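Local coordinates for protein halotolerant alpha-type carbonic anhydrase (dCA II) (Dunaliella salina, PDB 1Y7W) that catalyses the reversible hydration of carbon dioxide to bicarbonate as a halotolerant zinc enzyme of the alpha-carbonic anhydrase family, at residues T70-N76 and N111-I117; E137-N141 and W242-T246; V95-Q99 and S200-V206; L183-Q187 and E254-F259; N18-G22 and H267-D271. The contacts are given in a common frame with arbitrary orientation. Residue numbers count along the deposited sequence, not the author numbering.

Residues 18-22 open the largest loop, closed by 267-271 in contact 5, around the other four. Contact 1 (70-76 with 111-117) closes first, attaching a loop to the edge of the large sheet. Contact 3 opens at 95-99, before contact 1 closes, so they cross. Contact 2 opens at 137-141 and contact 4 at 183-187; contact 3 closes at 200-206, contact 2 at 242-246 and contact 4 at 254-259, so all three cross. Contacts 1 and 2 meet through His243, contacts 3 and 5 through Glu98 and His267. Contact 2 sets strand 139-140 against strand 240-251, contact 3 joins two surface loops, contact 4 the two long helices, and contact 5 brings in the start of the modelled chain.

Contact 1 of 5, residues T70-N76 and N111-I117; sequences TSAVSLN and NLPTIEI
Lay loop 70-76, extended from Thr70 to Ser74, antiparallel to strand 114-117 and its lead-in, end-to-end directions 177° apart. Thr70 faces Ile117 (CA-CA 4.8 Å) and Ser74 faces Thr114 (5.2 Å), so the loop spends one residue more than the strand between these bridges. Ser71 N donates to Glu116 O at 3.0 Å. The return bond goes to a side chain: with chi1 in the p well, Ser71 OG accepts Glu116 N at 2.9 Å and donates its own hydrogen to Ala72 O at 2.8 Å. Farther along, Ser74 N reaches Thr114 O at 2.8 Å and Thr114 N reaches Ser74 O at 3.0 Å, a regular hydrogen-bonded pair. Asn76 (phi 45°, psi -123°, chi1 m) then turns its ND2 onto Leu112 O at 2.8 Å; a water bridges the same ND2 (2.9 Å) to Thr114 OG1 (2.8 Å). On the inner side Val73 CG2 packs on Ile115 CG1 at 3.6 Å and on Pro113 CB at 4.0 Å. Thr70 OG1 is bonded to Lys241, and Val73 N to Tyr224 OH. The loop thus borders strand 114-117, outermost in the mixed sheet, whose other side pairs with strand 120-133, while Val73 and Ile115 rest on His243 of strand 240-251.

Contact 2 of 5, residues E137-N141 and W242-T246; sequences EHTIN and WHVFT
No hydrogen bond joins these segments, a short strand at Thr139-Ile140 and 242-245 of strand 240-251, their backbones well apart: CA-CA is 8.1 Å for His138 with Val244 and 7.4 Å for Ile140 with Thr246. Glu137 comes first, its carboxylate bonded to Thr232 OG1 and Arg276 N. His138 (chi1 m, chi2 82°) sends its ring into the gap. Its edge meets the face of Trp242 in a T-shaped pair, centroids 4.9 Å apart and planes at 61°, with His138 CE1 3.7 Å from Trp242 CE3. Val244 CG2 sits 3.7 Å above the His138 ring centroid, a CH-pi contact. His138 ND1 bonds Glu148 and NE2 bonds Tyr227. Thr139 points away, its hydroxyl on Asp55. Ile140 (m, t) points back, its CD1 4.0 Å from Thr246 CA. Trp242 comes within about 5 Å of the zinc held by His130, His132 and His150, so this end of the contact borders the active site. The Glu137-Thr232 bond is consistent with the Thr-Glu pair that orients zinc-bound solvent in alpha-carbonic anhydrases.

Contact 3 of 5, residues V95-Q99 and S200-V206; sequences VDLEQ and SYGDTGV
Ser200 starts a type II turn that ends at Asp203: Asp203 N returns to Ser200 O and Asp203 OD1 holds Ser200 N, both at 3.0 Å. Leu97 (chi1 m, chi2 t) points into this segment, its CD1 3.5 Å from Ser200 O. Tyr201 packs on Asp261 and Val262 of helix 253-266. Gly202, at phi 96° and psi -22°, would jam a side chain against the preceding carbonyl; its N donates to Leu97 O at 2.7 Å, and its O takes a water (2.7 Å) that also donates to Glu98 OE1 (2.8 Å). Asp203 O accepts Leu97 N at 2.8 Å; Leu97 is the centre of an inverse gamma turn. Beyond this the two loops become a short antiparallel pairing with a G1 beta bulge, in which Gly205 and Val206 together face Val95. Gly205 supplies the positive phi (63°) of the bulge, and its N donates to Asp96 OD1 at 2.9 Å. Val206 completes the pairing, its N on Val95 O at 3.0 Å and its O on Val95 N at 2.9 Å. Val206 CG2 packs on Leu97 CG at 4.0 Å, while Val95 and Leu97 also rest on Ile190 of helix 181-195.

Contact 4 of 5, residues L183-Q187 and E254-F259; sequences LNSLQ and EQMKLF
Gln187, Gln255 and Leu258 lose the most surface here, where segment 183-187 of helix 181-195 crosses segment 254-259 of helix 253-266 at 49°, segment axes 9.9 Å apart. The backbones come nearest at Gln187 and Leu258 (CA-CA 6.2 Å). Gln187, extended (chi1 t, chi2 t), reaches over, its NE2 donating to Glu254 O at 3.2 Å; NE2 is also bonded to Glu191 of its own helix. That carbonyl is near a kink, where Leu258 N turns to Gln255 O at 3.1 Å. Gln255 (m, t) reaches the other way: its NE2 donates to Asn184 OD1 at 2.8 Å and has a second acceptor in Asp180 O. Leu258 (t, p) fills the space between, CD2 4.2 Å from Leu186 CG and CB 3.8 Å from Gln187 NE2. Deeper, toward the sheet, Leu183 CD2 touches the edge of Phe259 at CZ, 4.4 Å. Neutral amides beside aliphatic and aromatic groups imply that the segments are joined by hydrogen bonds and apolar contact, without a salt bridge.

Contact 5 of 5, residues N18-G22 and H267-D271; sequences NPNDG and HAGAD
Neither segment is helix or strand. His267, the first residue to leave helical angles after helix 253-266, opens a type I turn to Ala270, closed by Ala270 N on His267 O at 3.0 Å. Across from it runs the start of the modelled chain, with Asn18 CA 6.0 Å from Ala270 CA and Pro19 at phi -66° and psi -42°. The contact is mostly van der Waals. Pro19, its ring in the C-gamma exo pucker, places CG 3.3 Å from Ala270 CB and 3.7 Å from His267 CD2. His267 (chi1 m, chi2 -89°) presents one ring face to Pro19 CA and Asn18 C, and Asn18 CB comes to 3.2 Å from His267 ND1. Asn18 reaches over Gly269, where an added side chain would run into Asn18 OD1. This surface patch joins the start of the modelled chain to the turn that leaves helix 253-266. His267 NE2 bonds Glu98, which belongs to the loop between strands 94-95 and 103-104, while Asp271 bonds Tyr25 farther along the tail.

Contact 1 of 5, residues T70-N76 and N111-I117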
# COMPACT_ATOMS: atom_id res chain seq x y z
N THR A 70 -17.33 -9.74 -5.84
CA THR A 70 -16.73 -8.43 -5.53
C THR A 70 -16.99 -7.45 -6.68
O THR A 70 -16.75 -7.76 -7.84
CB THR A 70 -15.19 -8.56 -5.30
OG1 THR A 70 -14.94 -9.58 -4.35
CG2 THR A 70 -14.55 -7.23 -4.78
N SER A 71 -17.46 -6.24 -6.35
CA SER A 71 -17.72 -5.20 -7.37
C SER A 71 -16.53 -4.26 -7.39
O SER A 71 -15.61 -4.41 -6.57
CB SER A 71 -18.93 -4.32 -6.94
OG SER A 71 -18.56 -3.56 -5.76
N ALA A 72 -16.58 -3.29 -8.33
CA ALA A 72 -15.63 -2.19 -8.45
C ALA A 72 -15.74 -1.42 -7.13
O ALA A 72 -16.76 -1.50 -6.45
CB ALA A 72 -16.07 -1.22 -9.56
N VAL A 73 -14.69 -0.67 -6.77
CA VAL A 73 -14.79 0.16 -5.57
C VAL A 73 -15.42 1.49 -5.99
O VAL A 73 -15.23 1.96 -7.13
CB VAL A 73 -13.41 0.44 -4.94
CG1 VAL A 73 -12.52 1.17 -5.92
CG2 VAL A 73 -13.59 1.26 -3.58
N SER A 74 -16.29 2.02 -5.14
CA SER A 74 -16.83 3.37 -5.36
C SER A 74 -15.85 4.20 -4.48
O SER A 74 -15.93 4.15 -3.24
CB SER A 74 -18.27 3.50 -4.81
OG SER A 74 -19.19 2.87 -5.70
N LEU A 75 -14.96 4.93 -5.12
CA LEU A 75 -13.93 5.69 -4.44
C LEU A 75 -14.48 6.80 -3.54
O LEU A 75 -13.82 7.15 -2.56
CB LEU A 75 -12.92 6.27 -5.46
CG LEU A 75 -12.06 5.24 -6.21
CD1 LEU A 75 -11.26 5.91 -7.36
CD2 LEU A 75 -11.09 4.56 -5.18
N ASN A 76 -15.67 7.31 -3.88
CA ASN A 76 -16.32 8.34 -3.09
C ASN A 76 -15.36 9.47 -2.66
O ASN A 76 -14.70 10.04 -3.55
CB ASN A 76 -17.04 7.66 -1.95
CG ASN A 76 -18.24 6.84 -2.45
OD1 ASN A 76 -18.77 7.16 -3.51
ND2 ASN A 76 -18.66 5.86 -1.72
N ASN A 111 -18.12 10.10 3.66
CA ASN A 111 -17.81 9.92 2.24
C ASN A 111 -16.88 8.75 2.01
O ASN A 111 -16.06 8.77 1.11
CB ASN A 111 -17.18 11.20 1.70
CG ASN A 111 -18.09 12.39 1.90
OD1 ASN A 111 -19.19 12.40 1.35
ND2 ASN A 111 -17.65 13.39 2.70
N LEU A 112 -17.06 7.71 2.81
CA LEU A 112 -16.19 6.54 2.72
C LEU A 112 -16.39 5.76 1.41
O LEU A 112 -17.49 5.72 0.84
CB LEU A 112 -16.49 5.63 3.87
CG LEU A 112 -16.15 6.22 5.27
CD1 LEU A 112 -16.48 5.17 6.33
CD2 LEU A 112 -14.66 6.59 5.36
N PRO A 113 -15.31 5.15 0.91
CA PRO A 113 -15.45 4.38 -0.33
C PRO A 113 -16.24 3.12 0.01
O PRO A 113 -16.25 2.70 1.17
CB PRO A 113 -13.98 4.06 -0.72
CG PRO A 113 -13.25 4.09 0.61
CD PRO A 113 -13.90 5.28 1.31
N THR A 114 -16.91 2.52 -0.98
CA THR A 114 -17.63 1.28 -0.70
C THR A 114 -17.29 0.19 -1.73
O THR A 114 -16.90 0.46 -2.86
CB THR A 114 -19.19 1.46 -0.76
OG1 THR A 114 -19.57 1.83 -2.09
CG2 THR A 114 -19.65 2.57 0.20
N ILE A 115 -17.49 -1.05 -1.31
CA ILE A 115 -17.32 -2.18 -2.23
C ILE A 115 -18.42 -3.17 -1.88
O ILE A 115 -18.69 -3.40 -0.67
CB ILE A 115 -15.96 -2.90 -2.07
CG1 ILE A 115 -14.82 -1.87 -2.20
CG2 ILE A 115 -15.84 -4.06 -3.17
CD1 ILE A 115 -13.39 -2.52 -1.91
N GLU A 116 -19.05 -3.75 -2.90
CA GLU A 116 -20.07 -4.74 -2.64
C GLU A 116 -19.36 -6.06 -2.60
O GLU A 116 -18.73 -6.48 -3.60
CB GLU A 116 -21.15 -4.76 -3.72
CG GLU A 116 -22.24 -5.75 -3.34
CD GLU A 116 -23.20 -6.06 -4.49
OE1 GLU A 116 -22.74 -6.64 -5.45
OE2 GLU A 116 -24.39 -5.75 -4.41
N ILE A 117 -19.47 -6.73 -1.46
CA ILE A 117 -18.78 -7.99 -1.26
C ILE A 117 -19.72 -9.06 -0.79
O ILE A 117 -20.42 -8.91 0.24
CB ILE A 117 -17.59 -7.83 -0.25
CG1 ILE A 117 -16.52 -6.91 -0.84
CG2 ILE A 117 -16.92 -9.21 0.00
CD1 ILE A 117 -15.51 -6.50 0.19
O HOH W 1 -20.90 4.22 -2.43

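Contact 2 of 5, residues E137-N141 and W242-T246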
# COMPACT_ATOMS: atom_id res chain seq x y z
N GLU A 137 6.18 -4.10 -5.28
CA GLU A 137 5.73 -5.48 -5.01
C GLU A 137 4.99 -5.99 -6.25
O GLU A 137 5.35 -7.03 -6.84
CB GLU A 137 4.81 -5.46 -3.77
CG GLU A 137 5.62 -5.04 -2.55
CD GLU A 137 5.05 -5.61 -1.24
OE1 GLU A 137 3.85 -5.40 -0.97
OE2 GLU A 137 5.81 -6.26 -0.51
N HIS A 138 3.94 -5.29 -6.69
CA HIS A 138 3.31 -5.73 -7.94
C HIS A 138 4.19 -5.31 -9.13
O HIS A 138 5.00 -4.39 -8.98
CB HIS A 138 1.95 -5.09 -8.19
CG HIS A 138 0.91 -5.55 -7.22
ND1 HIS A 138 0.78 -5.00 -5.96
CD2 HIS A 138 0.00 -6.56 -7.30
CE1 HIS A 138 -0.15 -5.67 -5.29
NE2 HIS A 138 -0.64 -6.62 -6.08
N THR A 139 4.04 -6.02 -10.25
CA THR A 139 4.69 -5.62 -11.50
C THR A 139 3.53 -5.44 -12.48
O THR A 139 2.43 -5.98 -12.26
CB THR A 139 5.68 -6.69 -12.07
OG1 THR A 139 5.03 -7.96 -12.15
CG2 THR A 139 6.94 -6.78 -11.23
N ILE A 140 3.74 -4.66 -13.55
CA ILE A 140 2.74 -4.42 -14.59
C ILE A 140 3.45 -4.85 -15.89
O ILE A 140 4.51 -4.31 -16.25
CB ILE A 140 2.32 -2.93 -14.66
CG1 ILE A 140 1.73 -2.50 -13.29
CG2 ILE A 140 1.21 -2.75 -15.67
CD1 ILE A 140 1.31 -0.99 -13.27
N ASN A 141 2.85 -5.82 -16.57
CA ASN A 141 3.46 -6.43 -17.74
C ASN A 141 4.93 -6.83 -17.49
O ASN A 141 5.81 -6.66 -18.33
CB ASN A 141 3.26 -5.53 -18.98
CG ASN A 141 1.81 -5.31 -19.24
OD1 ASN A 141 1.05 -6.26 -19.25
ND2 ASN A 141 1.40 -4.06 -19.38
N TRP A 242 -7.66 -6.21 -3.67
CA TRP A 242 -6.62 -5.34 -4.19
C TRP A 242 -7.12 -4.46 -5.32
O TRP A 242 -7.96 -4.88 -6.14
CB TRP A 242 -5.40 -6.20 -4.69
CG TRP A 242 -4.45 -6.56 -3.56
CD1 TRP A 242 -4.42 -7.73 -2.82
CD2 TRP A 242 -3.47 -5.72 -3.03
NE1 TRP A 242 -3.44 -7.66 -1.86
CE2 TRP A 242 -2.84 -6.42 -1.97
CE3 TRP A 242 -3.04 -4.42 -3.34
CZ2 TRP A 242 -1.79 -5.87 -1.22
CZ3 TRP A 242 -2.00 -3.87 -2.62
CH2 TRP A 242 -1.38 -4.60 -1.55
N HIS A 243 -6.61 -3.23 -5.37
CA HIS A 243 -6.96 -2.28 -6.44
C HIS A 243 -5.60 -1.66 -6.84
O HIS A 243 -5.11 -0.74 -6.19
CB HIS A 243 -7.91 -1.19 -5.93
CG HIS A 243 -9.11 -1.71 -5.19
ND1 HIS A 243 -9.03 -2.29 -3.94
CD2 HIS A 243 -10.42 -1.77 -5.55
CE1 HIS A 243 -10.23 -2.70 -3.57
NE2 HIS A 243 -11.09 -2.40 -4.53
N VAL A 244 -4.97 -2.18 -7.89
CA VAL A 244 -3.68 -1.67 -8.32
C VAL A 244 -3.84 -0.73 -9.53
O VAL A 244 -4.18 -1.18 -10.61
CB VAL A 244 -2.76 -2.85 -8.67
CG1 VAL A 244 -1.39 -2.33 -9.05
CG2 VAL A 244 -2.66 -3.77 -7.47
N PHE A 245 -3.67 0.59 -9.31
CA PHE A 245 -3.80 1.58 -10.38
C PHE A 245 -2.68 1.40 -11.37
O PHE A 245 -1.56 1.34 -10.98
CB PHE A 245 -3.81 2.98 -9.77
CG PHE A 245 -5.08 3.25 -9.06
CD1 PHE A 245 -6.08 4.02 -9.66
CD2 PHE A 245 -5.38 2.56 -7.86
CE1 PHE A 245 -7.37 4.14 -9.08
CE2 PHE A 245 -6.66 2.65 -7.26
CZ PHE A 245 -7.66 3.45 -7.88
N THR A 246 -3.02 1.39 -12.65
CA THR A 246 -2.02 1.15 -13.67
C THR A 246 -1.32 2.37 -14.27
O THR A 246 -0.38 2.21 -14.99
CB THR A 246 -2.67 0.22 -14.76
OG1 THR A 246 -3.88 0.80 -15.23
CG2 THR A 246 -3.00 -1.14 -14.14

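Contact 3 of 5, residues V95-Q99 and S200-V206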
# COMPACT_ATOMS: atom_id res chain seq x y z
N VAL A 95 4.04 10.29 10.47
CA VAL A 95 4.80 9.32 9.67
C VAL A 95 5.79 8.61 10.59
O VAL A 95 6.24 9.18 11.60
CB VAL A 95 5.50 10.04 8.51
CG1 VAL A 95 6.47 11.10 9.05
CG2 VAL A 95 6.27 9.04 7.64
N ASP A 96 6.07 7.34 10.31
CA ASP A 96 7.05 6.61 11.11
C ASP A 96 8.37 6.75 10.34
O ASP A 96 8.45 6.47 9.11
CB ASP A 96 6.65 5.12 11.24
CG ASP A 96 5.45 4.88 12.22
OD1 ASP A 96 4.98 5.85 12.86
OD2 ASP A 96 5.01 3.69 12.32
N LEU A 97 9.42 7.20 11.04
CA LEU A 97 10.69 7.36 10.38
C LEU A 97 11.51 6.07 10.40
O LEU A 97 12.50 5.94 11.14
CB LEU A 97 11.47 8.53 11.01
CG LEU A 97 10.76 9.87 10.84
CD1 LEU A 97 11.71 11.01 11.36
CD2 LEU A 97 10.37 10.10 9.33
N GLU A 98 11.06 5.08 9.64
CA GLU A 98 11.77 3.82 9.53
C GLU A 98 11.33 3.18 8.24
O GLU A 98 10.55 3.75 7.46
CB GLU A 98 11.45 2.89 10.73
CG GLU A 98 9.97 2.50 10.85
CD GLU A 98 9.69 1.65 12.11
OE1 GLU A 98 10.62 1.40 12.91
OE2 GLU A 98 8.53 1.20 12.27
N GLN A 99 11.84 1.99 8.00
CA GLN A 99 11.48 1.25 6.77
C GLN A 99 9.96 1.30 6.46
O GLN A 99 9.15 1.08 7.37
CB GLN A 99 11.90 -0.20 6.94
CG GLN A 99 11.74 -1.09 5.67
CD GLN A 99 11.89 -2.58 6.00
OE1 GLN A 99 12.94 -3.19 5.80
NE2 GLN A 99 10.85 -3.16 6.52
N SER A 200 14.12 12.52 14.98
CA SER A 200 15.30 11.67 14.73
C SER A 200 14.84 10.45 13.96
O SER A 200 13.70 10.06 14.09
CB SER A 200 15.95 11.19 16.05
OG SER A 200 16.40 12.32 16.77
N TYR A 201 15.71 9.87 13.13
CA TYR A 201 15.34 8.65 12.42
C TYR A 201 14.98 7.60 13.48
O TYR A 201 15.62 7.53 14.53
CB TYR A 201 16.52 8.13 11.63
CG TYR A 201 16.98 9.08 10.54
CD1 TYR A 201 16.07 9.60 9.62
CD2 TYR A 201 18.34 9.42 10.39
CE1 TYR A 201 16.46 10.39 8.59
CE2 TYR A 201 18.76 10.25 9.34
CZ TYR A 201 17.81 10.72 8.45
OH TYR A 201 18.14 11.53 7.37
N GLY A 202 13.98 6.76 13.20
CA GLY A 202 13.59 5.78 14.18
C GLY A 202 12.40 6.29 15.00
O GLY A 202 11.68 5.47 15.60
N ASP A 203 12.19 7.60 15.04
CA ASP A 203 11.02 8.14 15.75
C ASP A 203 9.75 7.69 14.99
O ASP A 203 9.72 7.62 13.76
CB ASP A 203 11.03 9.66 15.75
CG ASP A 203 12.04 10.24 16.73
OD1 ASP A 203 12.07 11.48 16.84
OD2 ASP A 203 12.78 9.45 17.36
N THR A 204 8.69 7.38 15.73
CA THR A 204 7.44 7.00 15.12
C THR A 204 6.38 8.06 15.42
O THR A 204 6.53 8.82 16.37
CB THR A 204 6.97 5.60 15.61
OG1 THR A 204 6.86 5.57 17.04
CG2 THR A 204 7.93 4.50 15.13
N GLY A 205 5.36 8.15 14.57
CA GLY A 205 4.29 9.11 14.80
C GLY A 205 4.67 10.58 14.78
O GLY A 205 4.13 11.38 15.55
N VAL A 206 5.59 10.93 13.90
CA VAL A 206 6.09 12.29 13.71
C VAL A 206 5.05 13.10 12.92
O VAL A 206 4.63 12.72 11.84
CB VAL A 206 7.44 12.21 12.91
CG1 VAL A 206 7.98 13.61 12.48
CG2 VAL A 206 8.46 11.40 13.77
O HOH W 2 11.77 2.85 15.07

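Contact 4 of 5, residues L183-Q187 and E254-F259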
# COMPACT_ATOMS: atom_id res chain seq x y z
N LEU A 183 5.60 13.69 -2.50
CA LEU A 183 6.88 13.18 -2.02
C LEU A 183 7.82 14.37 -1.72
O LEU A 183 8.59 14.38 -0.73
CB LEU A 183 7.51 12.24 -3.08
CG LEU A 183 6.76 10.87 -3.22
CD1 LEU A 183 7.48 9.92 -4.17
CD2 LEU A 183 6.60 10.23 -1.81
N ASN A 184 7.74 15.38 -2.55
CA ASN A 184 8.59 16.54 -2.26
C ASN A 184 8.25 17.18 -0.92
O ASN A 184 9.13 17.53 -0.15
CB ASN A 184 8.50 17.59 -3.36
CG ASN A 184 9.86 18.00 -3.81
OD1 ASN A 184 10.53 17.28 -4.59
ND2 ASN A 184 10.34 19.12 -3.27
N SER A 185 6.98 17.34 -0.64
CA SER A 185 6.60 17.95 0.61
C SER A 185 7.02 17.08 1.77
O SER A 185 7.56 17.60 2.74
CB SER A 185 5.10 18.21 0.64
OG SER A 185 4.66 18.49 1.95
N LEU A 186 6.76 15.77 1.68
CA LEU A 186 7.15 14.86 2.78
C LEU A 186 8.66 14.93 3.05
O LEU A 186 9.12 15.02 4.19
CB LEU A 186 6.78 13.42 2.40
CG LEU A 186 7.06 12.29 3.38
CD1 LEU A 186 6.23 12.55 4.66
CD2 LEU A 186 6.64 10.95 2.76
N GLN A 187 9.42 14.87 1.99
CA GLN A 187 10.88 14.92 2.07
C GLN A 187 11.34 16.22 2.72
O GLN A 187 12.21 16.21 3.59
CB GLN A 187 11.48 14.77 0.66
CG GLN A 187 12.98 14.95 0.62
CD GLN A 187 13.62 14.46 -0.65
OE1 GLN A 187 13.19 14.81 -1.76
NE2 GLN A 187 14.67 13.65 -0.52
N GLU A 254 16.54 11.56 -6.57
CA GLU A 254 16.77 12.43 -5.43
C GLU A 254 15.69 12.29 -4.38
O GLU A 254 15.94 12.50 -3.21
CB GLU A 254 16.84 13.90 -5.86
CG GLU A 254 18.08 14.27 -6.72
CD GLU A 254 18.11 13.58 -8.09
OE1 GLU A 254 17.04 13.35 -8.71
OE2 GLU A 254 19.23 13.28 -8.56
N GLN A 255 14.47 12.00 -4.79
CA GLN A 255 13.41 11.82 -3.80
C GLN A 255 13.54 10.44 -3.19
O GLN A 255 13.22 10.26 -2.02
CB GLN A 255 12.03 11.97 -4.47
CG GLN A 255 11.80 13.36 -4.99
CD GLN A 255 10.44 13.54 -5.65
OE1 GLN A 255 10.00 12.69 -6.41
NE2 GLN A 255 9.79 14.67 -5.38
N MET A 256 14.02 9.46 -3.98
CA MET A 256 14.17 8.11 -3.43
C MET A 256 15.18 8.05 -2.30
O MET A 256 15.13 7.15 -1.43
CB MET A 256 14.56 7.13 -4.55
CG MET A 256 13.42 6.80 -5.51
SD MET A 256 11.87 6.22 -4.68
CE MET A 256 12.51 4.73 -3.86
N LYS A 257 16.09 9.02 -2.28
CA LYS A 257 17.10 9.06 -1.22
C LYS A 257 16.46 9.18 0.16
O LYS A 257 17.00 8.67 1.14
CB LYS A 257 18.08 10.24 -1.43
CG LYS A 257 19.08 10.45 -0.26
CD LYS A 257 20.38 11.18 -0.74
CE LYS A 257 21.30 11.54 0.46
NZ LYS A 257 20.57 12.42 1.41
N LEU A 258 15.29 9.82 0.24
CA LEU A 258 14.61 9.97 1.54
C LEU A 258 14.41 8.57 2.17
O LEU A 258 14.63 8.39 3.38
CB LEU A 258 13.24 10.64 1.37
CG LEU A 258 12.29 10.56 2.59
CD1 LEU A 258 12.78 11.56 3.65
CD2 LEU A 258 10.87 10.94 2.21
N PHE A 259 13.97 7.60 1.36
CA PHE A 259 13.71 6.26 1.87
C PHE A 259 14.95 5.56 2.42
O PHE A 259 14.87 4.87 3.45
CB PHE A 259 13.00 5.41 0.80
CG PHE A 259 11.64 5.95 0.45
CD1 PHE A 259 11.41 6.63 -0.73
CD2 PHE A 259 10.60 5.83 1.37
CE1 PHE A 259 10.16 7.17 -1.02
CE2 PHE A 259 9.34 6.36 1.10
CZ PHE A 259 9.12 7.03 -0.11

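Contact 5 of 5, residues N18-G22 and H267-D271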
# COMPACT_ATOMS: atom_id res chain seq x y z
N ASN A 18 16.10 -5.44 12.00
CA ASN A 18 15.48 -4.83 13.23
C ASN A 18 14.07 -4.19 13.08
O ASN A 18 13.34 -4.09 14.08
CB ASN A 18 16.39 -3.73 13.87
CG ASN A 18 17.90 -3.92 13.66
OD1 ASN A 18 18.42 -3.77 12.54
ND2 ASN A 18 18.62 -4.21 14.75
N PRO A 19 13.68 -3.71 11.86
CA PRO A 19 12.35 -3.08 11.68
C PRO A 19 11.14 -4.01 11.87
O PRO A 19 10.12 -3.63 12.45
CB PRO A 19 12.38 -2.57 10.22
CG PRO A 19 13.80 -2.60 9.83
CD PRO A 19 14.38 -3.80 10.57
N ASN A 20 11.28 -5.21 11.33
CA ASN A 20 10.22 -6.22 11.37
C ASN A 20 10.64 -7.22 12.42
O ASN A 20 11.83 -7.36 12.73
CB ASN A 20 10.10 -6.91 10.02
CG ASN A 20 10.27 -5.93 8.84
OD1 ASN A 20 9.37 -5.13 8.55
ND2 ASN A 20 11.42 -6.01 8.17
N ASP A 21 9.69 -7.97 12.95
CA ASP A 21 10.13 -8.88 13.99
C ASP A 21 10.57 -10.29 13.65
O ASP A 21 11.75 -10.65 13.84
CB ASP A 21 9.10 -8.87 15.11
CG ASP A 21 9.37 -7.73 16.09
OD1 ASP A 21 10.46 -7.76 16.72
OD2 ASP A 21 8.52 -6.80 16.20
N GLY A 22 9.66 -11.10 13.15
CA GLY A 22 10.07 -12.46 12.85
C GLY A 22 10.53 -12.70 11.43
O GLY A 22 10.75 -13.87 11.08
N HIS A 267 17.46 1.78 11.46
CA HIS A 267 18.01 0.47 11.81
C HIS A 267 19.11 0.17 10.78
O HIS A 267 18.83 -0.01 9.59
CB HIS A 267 16.94 -0.66 11.72
CG HIS A 267 15.64 -0.36 12.41
ND1 HIS A 267 15.41 -0.67 13.74
CD2 HIS A 267 14.53 0.28 11.98
CE1 HIS A 267 14.22 -0.23 14.10
NE2 HIS A 267 13.66 0.36 13.05
N ALA A 268 20.35 0.12 11.23
CA ALA A 268 21.48 -0.17 10.33
C ALA A 268 21.34 -1.53 9.63
O ALA A 268 21.91 -1.75 8.56
CB ALA A 268 22.82 -0.11 11.11
N GLY A 269 20.57 -2.43 10.23
CA GLY A 269 20.39 -3.74 9.60
C GLY A 269 19.08 -3.88 8.83
O GLY A 269 18.65 -4.97 8.48
N ALA A 270 18.43 -2.77 8.51
CA ALA A 270 17.15 -2.84 7.82
C ALA A 270 17.34 -3.12 6.34
O ALA A 270 18.41 -2.85 5.77
CB ALA A 270 16.38 -1.52 8.05
N ASP A 271 16.32 -3.71 5.72
CA ASP A 271 16.40 -3.97 4.28
C ASP A 271 15.87 -2.71 3.62
O ASP A 271 14.74 -2.26 3.88
CB ASP A 271 15.53 -5.17 3.87
CG ASP A 271 16.08 -6.49 4.40
OD1 ASP A 271 17.25 -6.84 4.03
OD2 ASP A 271 15.37 -7.16 5.18